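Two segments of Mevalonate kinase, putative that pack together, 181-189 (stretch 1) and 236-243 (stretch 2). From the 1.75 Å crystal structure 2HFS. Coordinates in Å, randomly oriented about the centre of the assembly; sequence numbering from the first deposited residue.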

# COMPACT_ATOMS: atom_id res chain seq x y z
N PRO A 181 -11.37 3.67 10.18
CA PRO A 181 -10.53 2.63 10.78
C PRO A 181 -11.35 1.42 11.19
O PRO A 181 -12.55 1.54 11.48
CB PRO A 181 -9.95 3.32 12.02
CG PRO A 181 -10.96 4.39 12.38
CD PRO A 181 -11.57 4.82 11.08
N ILE A 182 -10.70 0.26 11.21
CA ILE A 182 -11.31 -0.98 11.62
C ILE A 182 -10.61 -1.45 12.88
O ILE A 182 -9.41 -1.74 12.87
CB ILE A 182 -11.20 -2.05 10.48
CG1 ILE A 182 -11.99 -1.62 9.26
CG2 ILE A 182 -11.65 -3.42 10.99
CD1 ILE A 182 -11.72 -2.46 8.01
N ALA A 183 -11.37 -1.52 13.97
CA ALA A 183 -10.86 -2.06 15.23
C ALA A 183 -10.57 -3.57 15.12
O ALA A 183 -11.40 -4.33 14.60
CB ALA A 183 -11.83 -1.76 16.38
N PHE A 184 -9.40 -3.99 15.59
CA PHE A 184 -8.97 -5.39 15.53
C PHE A 184 -7.97 -5.69 16.65
O PHE A 184 -7.07 -4.89 16.91
CB PHE A 184 -8.37 -5.74 14.16
CG PHE A 184 -8.24 -7.22 13.92
CD1 PHE A 184 -6.99 -7.80 13.75
CD2 PHE A 184 -9.37 -8.04 13.89
CE1 PHE A 184 -6.87 -9.17 13.54
CE2 PHE A 184 -9.24 -9.42 13.69
CZ PHE A 184 -8.00 -9.98 13.51
N GLN A 185 -8.12 -6.84 17.31
CA GLN A 185 -7.37 -7.13 18.55
C GLN A 185 -6.28 -8.21 18.42
O GLN A 185 -5.75 -8.68 19.43
CB GLN A 185 -8.33 -7.53 19.68
CG GLN A 185 -9.26 -6.42 20.15
CD GLN A 185 -10.41 -6.95 20.97
OE1 GLN A 185 -11.32 -7.58 20.44
NE2 GLN A 185 -10.37 -6.71 22.28
N GLN A 186 -5.97 -8.57 17.18
CA GLN A 186 -4.99 -9.62 16.88
C GLN A 186 -3.94 -9.15 15.86
O GLN A 186 -4.26 -8.41 14.94
CB GLN A 186 -5.72 -10.84 16.31
CG GLN A 186 -6.06 -11.91 17.32
CD GLN A 186 -6.67 -13.11 16.65
OE1 GLN A 186 -6.03 -14.15 16.50
NE2 GLN A 186 -7.91 -12.96 16.22
N ARG A 187 -2.70 -9.60 16.01
CA ARG A 187 -1.66 -9.37 14.99
C ARG A 187 -1.97 -10.19 13.73
O ARG A 187 -2.41 -11.34 13.82
CB ARG A 187 -0.30 -9.79 15.55
CG ARG A 187 0.91 -9.07 14.99
CD ARG A 187 2.23 -9.57 15.57
NE ARG A 187 2.41 -9.23 16.99
CZ ARG A 187 3.40 -9.67 17.77
NH1 ARG A 187 4.32 -10.50 17.30
NH2 ARG A 187 3.45 -9.28 19.04
N LEU A 188 -1.74 -9.60 12.56
CA LEU A 188 -1.78 -10.30 11.28
C LEU A 188 -0.33 -10.56 10.85
O LEU A 188 0.43 -9.63 10.65
CB LEU A 188 -2.46 -9.42 10.22
CG LEU A 188 -3.95 -9.40 9.92
CD1 LEU A 188 -4.83 -9.75 11.06
CD2 LEU A 188 -4.44 -8.18 9.18
N TYR A 189 0.01 -11.83 10.71
CA TYR A 189 1.29 -12.26 10.21
C TYR A 189 1.18 -12.49 8.69
O TYR A 189 0.56 -13.46 8.25
CB TYR A 189 1.73 -13.54 10.95
CG TYR A 189 2.02 -13.35 12.43
CD1 TYR A 189 1.09 -13.73 13.40
CD2 TYR A 189 3.24 -12.82 12.87
CE1 TYR A 189 1.35 -13.56 14.76
CE2 TYR A 189 3.51 -12.66 14.23
CZ TYR A 189 2.55 -13.03 15.17
OH TYR A 189 2.82 -12.86 16.51
N ALA A 236 -15.62 -11.70 10.56
CA ALA A 236 -14.43 -12.44 10.97
C ALA A 236 -13.43 -11.60 11.77
O ALA A 236 -12.86 -12.09 12.75
CB ALA A 236 -13.76 -13.08 9.75
N LEU A 237 -13.22 -10.36 11.34
CA LEU A 237 -12.27 -9.43 12.00
C LEU A 237 -12.74 -9.00 13.40
O LEU A 237 -11.96 -9.01 14.35
CB LEU A 237 -12.01 -8.20 11.13
CG LEU A 237 -11.14 -8.29 9.88
CD1 LEU A 237 -11.21 -6.98 9.10
CD2 LEU A 237 -9.69 -8.63 10.22
N GLN A 238 -14.02 -8.63 13.50
CA GLN A 238 -14.62 -8.21 14.77
C GLN A 238 -14.60 -9.36 15.78
O GLN A 238 -14.46 -9.14 16.98
CB GLN A 238 -16.05 -7.71 14.55
CG GLN A 238 -16.60 -6.88 15.70
N LYS A 239 -14.75 -10.58 15.26
CA LYS A 239 -14.69 -11.80 16.05
C LYS A 239 -13.24 -12.17 16.39
O LYS A 239 -12.97 -12.79 17.43
CB LYS A 239 -15.35 -12.95 15.28
CG LYS A 239 -15.66 -14.17 16.13
CD LYS A 239 -16.21 -15.29 15.27
CE LYS A 239 -16.83 -16.38 16.13
NZ LYS A 239 -17.08 -17.59 15.31
N GLY A 240 -12.32 -11.80 15.51
CA GLY A 240 -10.93 -12.23 15.63
C GLY A 240 -10.76 -13.65 15.14
O GLY A 240 -9.91 -14.41 15.64
N ASP A 241 -11.56 -14.00 14.15
CA ASP A 241 -11.52 -15.32 13.53
C ASP A 241 -10.62 -15.33 12.28
O ASP A 241 -11.08 -15.05 11.17
CB ASP A 241 -12.94 -15.75 13.18
CG ASP A 241 -13.05 -17.22 12.81
OD1 ASP A 241 -12.00 -17.88 12.60
OD2 ASP A 241 -14.16 -17.78 12.70
N LEU A 242 -9.36 -15.69 12.47
CA LEU A 242 -8.38 -15.62 11.38
C LEU A 242 -8.48 -16.76 10.36
O LEU A 242 -8.21 -16.55 9.17
CB LEU A 242 -6.95 -15.49 11.92
CG LEU A 242 -6.63 -14.20 12.68
CD1 LEU A 242 -5.13 -14.07 12.95
CD2 LEU A 242 -7.16 -12.94 11.98
N GLN A 243 -8.86 -17.95 10.80
CA GLN A 243 -9.06 -19.05 9.85
C GLN A 243 -10.14 -18.70 8.83
O GLN A 243 -9.99 -18.94 7.63
CB GLN A 243 -9.40 -20.34 10.60
CG GLN A 243 -9.42 -21.58 9.73
CD GLN A 243 -9.85 -22.80 10.51
OE1 GLN A 243 -9.20 -23.16 11.50
NE2 GLN A 243 -10.94 -23.43 10.08
O HOH W 1 -10.47 -8.56 17.17

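Stretch 1 begins in a strand, passes through a loop, and enters a second strand at Leu188. Stretch 2 is the end of one helix, a short turn, and the start of another helix. The two run alongside each other in the same direction. Phe184 lies across from Leu237, with their CA atoms 6.3 Å apart. Gln186 lies across from Gly240, and Leu188 across from Leu242, where the CA atoms of the last pair are 8.5 Å apart.

Gly240 is the first residue after the helix to leave helical phi/psi, and its phi is positive. Asp241 N donates to Ala236 O at 2.7 Å and closes the turn. Asp241 is the N-cap of the next helix, and its side chain caps a backbone N just past the stretch. Its CA-to-CB bond points away from stretch 1, and its side chain stays clear of that stretch.

Phe184 is the centre of the apolar contact. It is buried, and its chi1 is t. Its CA-to-CB bond points sideways, but the ring reaches stretch 2. Leu237 CD2 sits over one face of the Phe184 ring, 3.8 Å from the centroid, in a CH-pi contact. Leu242 CD2 meets the ring at its edge, 3.4 Å from Phe184 CZ. A flat aromatic ring suits this place because it offers apolar surface to both leucines. Gly240 CA is 3.8 Å from Phe184 CE2. The ring also lies too close to Leu237 O in the model, so the exact fit there is less certain.

Smaller contacts extend the apolar patch. Ile182 CG2 is 4.1 Å from Leu237 CD1. Leu188 CD1 is 4.1 Å from Leu242 CD2. Leu242 points toward stretch 1, and its branched end touches more than one residue: CD2 meets Phe184 and Leu188, while Leu242 CD1 lies 3.7 Å from Gln186 OE1.

One direct hydrogen bond joins the stretches. Gln186 NE2 donates to Gly240 O at a short 2.5 Å, with an angle of 139°. The CA-to-CB bond of Gln186 points toward stretch 2, and its amide provides the N-H that this carbonyl can accept. Glycine suits position 240 twice over. Gly240 tolerates the positive phi, and an ideal CB on Gly240 would lie 2.8 Å from Gln186 NE2, a clash.

Water 1 adds a polar bridge. The oxygen of water 1 accepts from Gln185 N at 2.9 Å and donates to Leu237 O at 3.2 Å, though the place of Leu237 O is less sure. In all, 394 Å² is buried between the stretches, counting both sides.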